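PDB 1O7X: citrate synthase from Sulfolobus solfataricus, which belongs to the citrate synthase family of mainly alpha-helical enzymes and forms an assembly of two chains. Local coordinates for residues Ser122-Met127 and Arg338-Leu343; Gly42-Thr47 and Ala176-Thr181; Glu290-Leu295 and Asp313-Ile318; Asn133-Lys138 and Leu323-Tyr328. All coordinates share one frame; numbering follows the deposited sequence.

Contact 1: residues Ser122-Met127 and Arg338-Leu343; sequences SIIAKM and RTLGWL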
# COMPACT_ATOMS: atom_id res chain seq x y z
N SER A 122 -2.35 17.21 11.00
CA SER A 122 -1.04 16.88 11.55
C SER A 122 -0.20 16.08 10.57
O SER A 122 1.02 16.23 10.57
CB SER A 122 -1.12 16.20 12.91
OG SER A 122 -1.49 14.84 12.76
N ILE A 123 -0.81 15.32 9.69
CA ILE A 123 -0.12 14.53 8.69
C ILE A 123 0.40 15.38 7.55
O ILE A 123 1.53 15.15 7.09
CB ILE A 123 -1.01 13.39 8.15
CG1 ILE A 123 -1.44 12.53 9.35
CG2 ILE A 123 -0.28 12.60 7.08
CD1 ILE A 123 -1.95 11.14 9.15
N ILE A 124 -0.36 16.36 7.11
CA ILE A 124 0.06 17.26 6.03
C ILE A 124 1.37 17.92 6.36
O ILE A 124 2.31 17.94 5.57
CB ILE A 124 -1.06 18.26 5.72
CG1 ILE A 124 -2.19 17.54 4.96
CG2 ILE A 124 -0.60 19.42 4.87
CD1 ILE A 124 -3.47 18.33 4.88
N ALA A 125 1.50 18.43 7.58
CA ALA A 125 2.70 19.08 8.07
C ALA A 125 3.88 18.11 8.17
O ALA A 125 5.01 18.44 7.79
CB ALA A 125 2.39 19.75 9.41
N LYS A 126 3.63 16.88 8.64
CA LYS A 126 4.77 15.94 8.70
C LYS A 126 5.17 15.53 7.30
O LYS A 126 6.37 15.28 7.09
CB LYS A 126 4.49 14.83 9.68
CG LYS A 126 4.39 15.43 11.08
CD LYS A 126 3.28 14.87 11.93
CE LYS A 126 3.71 14.79 13.37
NZ LYS A 126 4.08 16.09 13.98
N MET A 127 4.26 15.51 6.32
CA MET A 127 4.65 15.19 4.96
C MET A 127 5.61 16.27 4.43
O MET A 127 6.66 15.95 3.86
CB MET A 127 3.47 15.03 4.00
CG MET A 127 2.95 13.62 3.88
SD MET A 127 3.83 12.44 2.86
CE MET A 127 5.51 13.01 2.86
N ARG A 338 -0.69 16.20 -3.53
CA ARG A 338 -1.77 15.22 -3.49
C ARG A 338 -2.01 14.53 -2.15
O ARG A 338 -3.12 13.97 -1.96
CB ARG A 338 -1.66 14.23 -4.64
CG ARG A 338 -2.78 13.30 -5.00
CD ARG A 338 -4.06 13.89 -5.57
NE ARG A 338 -3.76 14.71 -6.74
CZ ARG A 338 -3.83 14.27 -7.97
NH1 ARG A 338 -4.25 13.02 -8.13
NH2 ARG A 338 -3.48 15.00 -9.02
N THR A 339 -1.15 14.64 -1.15
CA THR A 339 -1.41 14.07 0.16
C THR A 339 -2.76 14.59 0.67
O THR A 339 -3.53 13.77 1.19
CB THR A 339 -0.35 14.33 1.25
OG1 THR A 339 0.89 13.70 0.93
CG2 THR A 339 -0.75 13.77 2.61
N LEU A 340 -3.08 15.86 0.54
CA LEU A 340 -4.35 16.47 0.86
C LEU A 340 -5.56 15.72 0.30
O LEU A 340 -6.46 15.31 1.01
CB LEU A 340 -4.47 17.88 0.24
CG LEU A 340 -5.77 18.64 0.54
CD1 LEU A 340 -6.20 18.47 2.01
CD2 LEU A 340 -5.59 20.12 0.22
N GLY A 341 -5.51 15.50 -1.01
CA GLY A 341 -6.54 14.77 -1.72
C GLY A 341 -6.72 13.36 -1.16
O GLY A 341 -7.84 12.85 -1.19
N TRP A 342 -5.60 12.72 -0.81
CA TRP A 342 -5.60 11.36 -0.27
C TRP A 342 -6.34 11.39 1.06
O TRP A 342 -7.40 10.77 1.23
CB TRP A 342 -4.16 10.84 -0.16
CG TRP A 342 -3.47 10.45 -1.44
CD1 TRP A 342 -4.10 10.05 -2.58
CD2 TRP A 342 -2.08 10.40 -1.72
NE1 TRP A 342 -3.19 9.76 -3.55
CE2 TRP A 342 -1.92 9.96 -3.05
CE3 TRP A 342 -0.90 10.67 -1.00
CZ2 TRP A 342 -0.67 9.81 -3.65
CZ3 TRP A 342 0.35 10.51 -1.56
CH2 TRP A 342 0.44 10.08 -2.90
N LEU A 343 -5.87 12.21 2.02
CA LEU A 343 -6.59 12.31 3.30
C LEU A 343 -8.07 12.63 3.18
O LEU A 343 -8.93 11.94 3.76
CB LEU A 343 -5.84 13.27 4.24
CG LEU A 343 -4.39 12.76 4.44
CD1 LEU A 343 -3.44 13.81 4.97
CD2 LEU A 343 -4.41 11.59 5.40
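Thr339 OG1 sits where Met127 bends across it, and it is already hydrogen-bonded to the carbonyl oxygen of Ala335, one turn back on its own helix. With that bond made inside its own helix, the hydroxyl meets Met127 by packing alone: Met127 CG lies 3.6 Å from Thr339 OG1, and Met127 SD is 3.7 Å from the same Thr339 OG1. The methionine chain folds at chi2 (-79°), so that CG and the sulfur, rather than the terminal methyl, do the touching. Thr339 adds its methyl, with CG2 3.9 Å from Met127 CG. Further along, Leu343 CD1 touches both isoleucines. It meets Ile124 CG1 at 3.9 Å, those two side chains running past each other in opposite directions, and it meets Ile123 CG2 at 4.0 Å on a slanting approach. Ile124 then reaches out with its last carbon, and its CD1 rests 4.0 Å from CD1 of Leu340, tip to tip.

This is an antiparallel helix pair in the interior of the citrate synthase fold. Helix 116-138 and helix 330-352, far apart in sequence, lie with their local axes 10.1 Å apart at 153°, a spacing bridged by Leu343 and Leu340 meeting the isoleucines and by Thr339 meeting Met127. The backbones come nearest at Ile124 and Thr339, and every residue that touches is buried.

Other helices close the flanks. Ile123 leans on Met202 and Leu206 of helix 202-213, while Ile124 packs on Ile48 and Leu340 on Met51, both of helix 44-53.

Contact 2: residues Gly42-Thr47 and Ala176-Thr181; sequences GSYEET and ALILYT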
# COMPACT_ATOMS: atom_id res chain seq x y z
N GLY A 42 -6.81 32.51 -2.67
CA GLY A 42 -6.42 31.95 -1.36
C GLY A 42 -5.07 31.27 -1.44
O GLY A 42 -4.34 31.34 -2.43
N SER A 43 -4.72 30.57 -0.37
CA SER A 43 -3.52 29.78 -0.24
C SER A 43 -3.77 28.26 -0.19
O SER A 43 -4.91 27.78 -0.11
CB SER A 43 -2.92 30.10 1.14
OG SER A 43 -3.79 29.47 2.07
N TYR A 44 -2.66 27.52 -0.06
CA TYR A 44 -2.74 26.08 0.13
C TYR A 44 -3.48 25.79 1.44
O TYR A 44 -4.34 24.92 1.49
CB TYR A 44 -1.38 25.38 0.14
CG TYR A 44 -1.50 23.86 0.24
CD1 TYR A 44 -2.39 23.15 -0.55
CD2 TYR A 44 -0.73 23.15 1.15
CE1 TYR A 44 -2.50 21.79 -0.46
CE2 TYR A 44 -0.84 21.78 1.26
CZ TYR A 44 -1.72 21.10 0.44
OH TYR A 44 -1.83 19.72 0.55
N GLU A 45 -3.22 26.54 2.49
CA GLU A 45 -3.86 26.41 3.78
C GLU A 45 -5.38 26.51 3.70
O GLU A 45 -6.14 25.78 4.35
CB GLU A 45 -3.34 27.51 4.72
CG GLU A 45 -1.95 27.28 5.27
CD GLU A 45 -0.85 27.99 4.51
OE1 GLU A 45 -1.09 28.37 3.35
OE2 GLU A 45 0.25 28.20 5.06
N GLU A 46 -5.88 27.43 2.87
CA GLU A 46 -7.31 27.63 2.71
C GLU A 46 -7.89 26.42 1.98
O GLU A 46 -8.99 25.98 2.28
CB GLU A 46 -7.61 28.94 1.96
CG GLU A 46 -9.12 29.20 1.89
CD GLU A 46 -9.47 30.34 0.96
OE1 GLU A 46 -8.96 30.33 -0.17
OE2 GLU A 46 -10.23 31.26 1.34
N THR A 47 -7.11 25.84 1.07
CA THR A 47 -7.51 24.62 0.36
C THR A 47 -7.48 23.43 1.31
O THR A 47 -8.28 22.48 1.18
CB THR A 47 -6.62 24.37 -0.86
OG1 THR A 47 -6.60 25.54 -1.68
CG2 THR A 47 -7.16 23.20 -1.67
N ALA A 176 1.27 25.71 -6.50
CA ALA A 176 1.56 24.35 -6.94
C ALA A 176 0.76 23.35 -6.10
O ALA A 176 0.14 22.45 -6.66
CB ALA A 176 3.04 24.05 -6.80
N LEU A 177 0.79 23.55 -4.79
CA LEU A 177 0.13 22.72 -3.81
C LEU A 177 -1.38 22.67 -4.01
O LEU A 177 -1.96 21.57 -4.03
CB LEU A 177 0.49 23.14 -2.39
CG LEU A 177 1.97 23.06 -1.99
CD1 LEU A 177 2.20 23.69 -0.63
CD2 LEU A 177 2.46 21.62 -2.00
N ILE A 178 -2.01 23.83 -4.20
CA ILE A 178 -3.43 23.90 -4.51
C ILE A 178 -3.70 23.18 -5.83
O ILE A 178 -4.69 22.45 -5.95
CB ILE A 178 -3.92 25.35 -4.73
CG1 ILE A 178 -3.59 26.20 -3.50
CG2 ILE A 178 -5.40 25.43 -5.08
CD1 ILE A 178 -3.42 27.68 -3.82
N LEU A 179 -2.87 23.43 -6.84
CA LEU A 179 -3.14 22.83 -8.14
C LEU A 179 -3.07 21.31 -8.20
O LEU A 179 -3.79 20.78 -9.06
CB LEU A 179 -2.21 23.42 -9.20
CG LEU A 179 -2.50 24.85 -9.67
CD1 LEU A 179 -1.31 25.39 -10.48
CD2 LEU A 179 -3.77 24.90 -10.49
N TYR A 180 -2.29 20.60 -7.39
CA TYR A 180 -2.17 19.17 -7.53
C TYR A 180 -2.96 18.39 -6.47
O TYR A 180 -2.90 17.16 -6.40
CB TYR A 180 -0.72 18.73 -7.46
CG TYR A 180 0.07 18.55 -8.72
CD1 TYR A 180 1.42 18.91 -8.72
CD2 TYR A 180 -0.46 18.03 -9.88
CE1 TYR A 180 2.19 18.76 -9.86
CE2 TYR A 180 0.31 17.86 -11.01
CZ TYR A 180 1.63 18.23 -11.00
OH TYR A 180 2.41 18.08 -12.12
N THR A 181 -3.70 19.11 -5.65
CA THR A 181 -4.45 18.56 -4.54
C THR A 181 -5.29 17.34 -4.86
O THR A 181 -5.25 16.39 -4.06
CB THR A 181 -5.29 19.69 -3.94
OG1 THR A 181 -4.37 20.55 -3.23
CG2 THR A 181 -6.35 19.20 -2.98
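Tyr44 holds CG anti to its backbone N (chi1 -176°), which sets its ring against helix 167-180, while Leu177 keeps CG beside its own N (chi1 -61°), which brings its CD1 within 3.5 Å of Tyr44 CD2. The two side chains cross at about a right angle. Leu177 CB faces the ring directly from the backbone, standing over one face 3.5 Å from the centroid of the Tyr44 ring, a CH-pi contact. Thr181 OG1 approaches the same ring at its edge, 3.6 Å from Tyr44 CE1. That hydroxyl is turned back to the turn before it, where Thr181 OG1 donates to Leu177 O at 2.7 Å.

Ile178 lies next to Leu177 and meets the start of the other helix. Its CG1 lies 3.6 Å from Thr47 OG1, and its CD1 packs against the backbone where Ser43 joins Tyr44. Here helix 44-53 begins. Ser43 is its N-cap, OG accepting from Glu46 N at 3.0 Å in a fairly straight bond (155°). Ser43 O receives both Thr47 N and Thr47 OG1, which come from opposite faces of the carbonyl plane, the Thr47 OG1 to Ser43 O bond being 3.2 Å. The start of one helix is thus seated against the last turn or so of another.

Around this pair, Asp174 on helix 167-180 accepts from Tyr44 N, and Lys175 bonds to Gly42 O. Helix 330-352 lies alongside, with Leu340 touching Tyr44, Thr47 and Thr181, and strand 27-30 reaches in through Tyr30 OH to Ile178 O.

Contact 3: residues Glu290-Leu295 and Asp313-Ile318; sequences EIAQKL and DFYSGI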
# COMPACT_ATOMS: atom_id res chain seq x y z
N GLU A 290 11.78 28.04 -22.88
CA GLU A 290 11.71 28.40 -24.29
C GLU A 290 11.59 27.17 -25.16
O GLU A 290 10.86 27.23 -26.15
CB GLU A 290 12.87 29.29 -24.68
CG GLU A 290 12.86 30.64 -23.96
CD GLU A 290 14.05 31.45 -24.45
OE1 GLU A 290 14.53 31.12 -25.55
OE2 GLU A 290 14.43 32.38 -23.71
N ILE A 291 12.20 26.06 -24.79
CA ILE A 291 12.04 24.80 -25.50
C ILE A 291 10.58 24.36 -25.36
O ILE A 291 9.91 23.96 -26.31
CB ILE A 291 12.95 23.70 -24.93
CG1 ILE A 291 14.37 23.81 -25.50
CG2 ILE A 291 12.40 22.30 -25.17
CD1 ILE A 291 15.38 24.23 -24.46
N ALA A 292 10.12 24.40 -24.11
CA ALA A 292 8.75 24.01 -23.80
C ALA A 292 7.76 24.83 -24.63
O ALA A 292 7.03 24.28 -25.48
CB ALA A 292 8.54 24.12 -22.30
N GLN A 293 7.75 26.15 -24.49
CA GLN A 293 6.82 27.01 -25.24
C GLN A 293 6.84 26.80 -26.75
O GLN A 293 5.76 26.93 -27.35
CB GLN A 293 7.05 28.47 -24.86
CG GLN A 293 6.29 29.50 -25.67
CD GLN A 293 6.67 30.91 -25.20
OE1 GLN A 293 7.83 31.16 -24.87
NE2 GLN A 293 5.70 31.81 -25.16
N LYS A 294 7.97 26.50 -27.37
CA LYS A 294 8.03 26.26 -28.80
C LYS A 294 7.49 24.87 -29.11
O LYS A 294 6.74 24.68 -30.06
CB LYS A 294 9.44 26.42 -29.35
CG LYS A 294 10.04 27.79 -29.10
CD LYS A 294 9.31 28.95 -29.75
CE LYS A 294 9.16 30.12 -28.79
NZ LYS A 294 9.31 31.46 -29.43
N LEU A 295 7.79 23.90 -28.25
CA LEU A 295 7.30 22.53 -28.43
C LEU A 295 5.78 22.50 -28.27
O LEU A 295 5.10 21.86 -29.08
CB LEU A 295 8.01 21.59 -27.48
CG LEU A 295 8.24 20.13 -27.87
CD1 LEU A 295 8.90 19.94 -29.22
CD2 LEU A 295 9.10 19.47 -26.80
N ASP A 313 1.34 18.26 -16.58
CA ASP A 313 2.69 17.80 -16.36
C ASP A 313 3.72 18.40 -17.30
O ASP A 313 4.93 18.17 -17.16
CB ASP A 313 2.73 16.26 -16.53
CG ASP A 313 1.97 15.57 -15.40
OD1 ASP A 313 2.22 15.93 -14.23
OD2 ASP A 313 1.15 14.68 -15.74
N PHE A 314 3.21 19.14 -18.30
CA PHE A 314 4.07 19.77 -19.30
C PHE A 314 4.76 20.99 -18.72
O PHE A 314 5.92 21.18 -19.08
CB PHE A 314 3.32 20.15 -20.57
CG PHE A 314 4.14 20.46 -21.78
CD1 PHE A 314 4.49 19.45 -22.67
CD2 PHE A 314 4.50 21.76 -22.10
CE1 PHE A 314 5.20 19.72 -23.83
CE2 PHE A 314 5.23 22.05 -23.23
CZ PHE A 314 5.56 21.03 -24.11
N TYR A 315 4.12 21.71 -17.80
CA TYR A 315 4.76 22.89 -17.24
C TYR A 315 5.27 22.77 -15.81
O TYR A 315 6.32 23.34 -15.46
CB TYR A 315 3.80 24.11 -17.38
CG TYR A 315 3.90 24.64 -18.80
CD1 TYR A 315 2.97 24.34 -19.78
CD2 TYR A 315 4.98 25.43 -19.15
CE1 TYR A 315 3.10 24.83 -21.08
CE2 TYR A 315 5.13 25.92 -20.43
CZ TYR A 315 4.19 25.61 -21.39
OH TYR A 315 4.38 26.12 -22.65
N SER A 316 4.59 22.01 -14.96
CA SER A 316 4.96 21.84 -13.56
C SER A 316 6.43 21.60 -13.32
O SER A 316 7.04 22.22 -12.44
CB SER A 316 4.16 20.70 -12.92
OG SER A 316 4.49 19.53 -13.67
N GLY A 317 7.05 20.71 -14.08
CA GLY A 317 8.49 20.46 -13.94
C GLY A 317 9.23 21.79 -13.97
O GLY A 317 10.01 22.04 -13.04
N ILE A 318 8.96 22.66 -14.95
CA ILE A 318 9.64 23.96 -14.99
C ILE A 318 9.45 24.76 -13.72
O ILE A 318 10.42 25.32 -13.18
CB ILE A 318 9.28 24.71 -16.29
CG1 ILE A 318 10.07 24.04 -17.42
CG2 ILE A 318 9.58 26.20 -16.24
CD1 ILE A 318 9.61 24.40 -18.81
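Phe314 meets Ala292 with its edge rather than its face: Phe314 CE2 comes 3.6 Å from Ala292 O, which lies in the plane of the ring. The partly positive ring hydrogens thus face a carbonyl oxygen, a weakly polar contact and probably a mildly favourable one. The torsion behind it places CG anti to the backbone N (chi1 -164°), sending the ring out toward helix 283-303. Leu295 CB also lies at that edge, 4.2 Å from Phe314 CZ.

Tyr315 reaches the same helix with the far end of its ring. Its OH is 3.7 Å from Gln293 CA, and is hydrogen-bonded to Glu296 OE1, just beyond on the helix. Ala292 CB stands at a slant to the tyrosine ring, 4.3 Å from Tyr315 CE2. Ile318 completes the group, its CD1 3.7 Å from Ala292 CB. Around this alanine, helix 283-303 is joined to the residues leading into helix 316-323, within the mainly helical citrate synthase fold.

Two more aromatics, Phe229 of helix 221-232 and Phe256, are each edge-to-face with Phe314. Helix 238-248 lies against Leu295 through Val238, Trp241 and Phe242, and helix 266-279 packs on Tyr315 and Ile318.

Contact 4: residues Asn133-Lys138 and Leu323-Tyr328; sequences NVYRRK and LGFPVY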
# COMPACT_ATOMS: atom_id res chain seq x y z
N ASN A 133 13.13 16.53 3.84
CA ASN A 133 14.28 15.70 4.20
C ASN A 133 14.63 14.56 3.28
O ASN A 133 15.79 14.14 3.26
CB ASN A 133 14.13 15.25 5.66
CG ASN A 133 14.32 16.53 6.47
OD1 ASN A 133 15.45 17.01 6.50
ND2 ASN A 133 13.23 17.03 7.04
N VAL A 134 13.71 14.11 2.44
CA VAL A 134 14.07 13.09 1.44
C VAL A 134 14.99 13.82 0.45
O VAL A 134 15.98 13.25 -0.02
CB VAL A 134 12.85 12.52 0.73
CG1 VAL A 134 13.21 11.91 -0.62
CG2 VAL A 134 12.12 11.53 1.62
N TYR A 135 14.65 15.08 0.15
CA TYR A 135 15.49 15.90 -0.69
C TYR A 135 16.87 16.12 -0.09
O TYR A 135 17.88 15.90 -0.77
CB TYR A 135 14.83 17.26 -0.92
CG TYR A 135 15.73 18.24 -1.63
CD1 TYR A 135 16.35 17.88 -2.82
CD2 TYR A 135 15.99 19.51 -1.12
CE1 TYR A 135 17.16 18.76 -3.51
CE2 TYR A 135 16.82 20.40 -1.79
CZ TYR A 135 17.38 20.03 -3.00
OH TYR A 135 18.17 20.90 -3.71
N ARG A 136 16.93 16.57 1.19
CA ARG A 136 18.24 16.81 1.78
C ARG A 136 19.12 15.58 1.74
O ARG A 136 20.29 15.68 1.42
CB ARG A 136 18.17 17.34 3.20
CG ARG A 136 17.17 18.46 3.38
CD ARG A 136 17.48 19.21 4.68
NE ARG A 136 17.84 20.57 4.35
CZ ARG A 136 19.02 21.16 4.32
NH1 ARG A 136 20.12 20.50 4.62
NH2 ARG A 136 19.06 22.44 3.95
N ARG A 137 18.58 14.41 2.01
CA ARG A 137 19.33 13.17 2.07
C ARG A 137 19.81 12.73 0.71
O ARG A 137 20.81 12.01 0.64
CB ARG A 137 18.45 12.12 2.75
CG ARG A 137 18.38 10.76 2.08
CD ARG A 137 19.11 9.72 2.88
NE ARG A 137 20.04 8.94 2.08
CZ ARG A 137 21.33 8.89 2.39
NH1 ARG A 137 21.80 9.55 3.43
NH2 ARG A 137 22.22 8.20 1.72
N LYS A 138 19.12 13.10 -0.35
CA LYS A 138 19.51 12.70 -1.69
C LYS A 138 20.58 13.64 -2.25
O LYS A 138 21.18 13.35 -3.29
CB LYS A 138 18.32 12.61 -2.63
CG LYS A 138 17.20 11.64 -2.36
CD LYS A 138 16.46 11.19 -3.63
CE LYS A 138 17.31 10.20 -4.36
NZ LYS A 138 17.30 10.24 -5.82
N LEU A 323 12.15 26.63 -8.92
CA LEU A 323 12.26 26.88 -7.49
C LEU A 323 13.57 26.32 -6.96
O LEU A 323 13.99 26.71 -5.87
CB LEU A 323 11.08 26.37 -6.66
CG LEU A 323 9.65 26.76 -6.99
CD1 LEU A 323 8.62 26.03 -6.14
CD2 LEU A 323 9.41 28.24 -6.78
N GLY A 324 14.26 25.44 -7.69
CA GLY A 324 15.51 24.87 -7.24
C GLY A 324 15.55 23.36 -7.05
O GLY A 324 16.60 22.81 -6.69
N PHE A 325 14.46 22.63 -7.28
CA PHE A 325 14.39 21.20 -7.13
C PHE A 325 14.87 20.45 -8.36
O PHE A 325 14.53 20.75 -9.50
CB PHE A 325 12.94 20.74 -6.85
CG PHE A 325 12.47 21.13 -5.48
CD1 PHE A 325 11.55 22.14 -5.31
CD2 PHE A 325 12.98 20.49 -4.37
CE1 PHE A 325 11.12 22.49 -4.04
CE2 PHE A 325 12.58 20.84 -3.11
CZ PHE A 325 11.65 21.84 -2.94
N PRO A 326 15.64 19.39 -8.13
CA PRO A 326 16.13 18.56 -9.20
C PRO A 326 14.99 17.72 -9.76
O PRO A 326 13.94 17.51 -9.13
CB PRO A 326 17.24 17.74 -8.56
CG PRO A 326 17.02 17.80 -7.10
CD PRO A 326 16.15 18.98 -6.81
N VAL A 327 15.20 17.15 -10.95
CA VAL A 327 14.20 16.34 -11.60
C VAL A 327 13.68 15.20 -10.73
O VAL A 327 12.49 14.85 -10.79
CB VAL A 327 14.75 15.72 -12.89
CG1 VAL A 327 13.61 15.00 -13.61
CG2 VAL A 327 15.35 16.78 -13.79
N TYR A 328 14.56 14.57 -9.95
CA TYR A 328 14.19 13.45 -9.10
C TYR A 328 13.20 13.86 -8.03
O TYR A 328 12.55 12.95 -7.50
CB TYR A 328 15.43 12.71 -8.57
CG TYR A 328 16.19 13.40 -7.46
CD1 TYR A 328 15.65 13.46 -6.18
CD2 TYR A 328 17.42 14.00 -7.68
CE1 TYR A 328 16.32 14.11 -5.15
CE2 TYR A 328 18.11 14.63 -6.67
CZ TYR A 328 17.56 14.68 -5.40
OH TYR A 328 18.19 15.32 -4.36
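Tyr135 comes first along helix 116-138, its ring reaching into the loop that follows helix 316-323. Phe325 turns its edge to one face of that ring in a T-shaped pair, the centroids of the Tyr135 and Phe325 rings 5.4 Å apart and the planes at 68°. The nearest atoms are Phe325 CE2 and Tyr135 CD2, 4.2 Å apart and displaced toward the rim of the tyrosine. Pro326 approaches the ring obliquely, its CD 3.5 Å from Tyr135 CE1. Nearby, Tyr328 OH lies 3.5 Å from Tyr135 CD1, the two tyrosines crossing at about a right angle.

Gly324 ends helix 316-323 in a Schellman motif, its positive phi being one that glycine readily adopts. The chain then turns through Phe325 and Pro326 to pass beside the last turns of helix 116-138 on its way to helix 330-352.

Lys138 comes next, running alongside Tyr328 in the opposite direction, with its CD near the ring, 3.3 Å from Tyr328 CE1. Bends at chi3 and chi4 bring the ammonium over the ring face, where Lys138 NZ is 3.9 Å from the Tyr328 centroid and 22° off the normal, a cation-pi contact. Tyr328 contributes by holding CG between its backbone N and carbonyl carbon (chi1 75°), which swings the ring to where the lysine can lie over its face. Its hydroxyl is hydrogen-bonded to Glu139 OE2.

How the contacts relate
Contacts 1 and 4 share helix 116-138, with centres 19 Å apart and nearest atoms about 6 Å apart. Contacts 1 and 2 join directly: Arg338 NE lies 2.6 Å from Tyr180 O, a probable hydrogen bond, and Leu340 CD2 packs 3.4 Å from Thr181 CG2, so contact 2 borders the helix pair of contact 1. The other end of Tyr180 reaches contact 3, its OH 3.0 Å from Asp313 OD1 in another probable hydrogen bond. Contact 3 itself lies further off, its centre about 28 Å from that of contact 1. Along the chain it is nested inside the loop closed by contact 4, which is nested in that of contact 1.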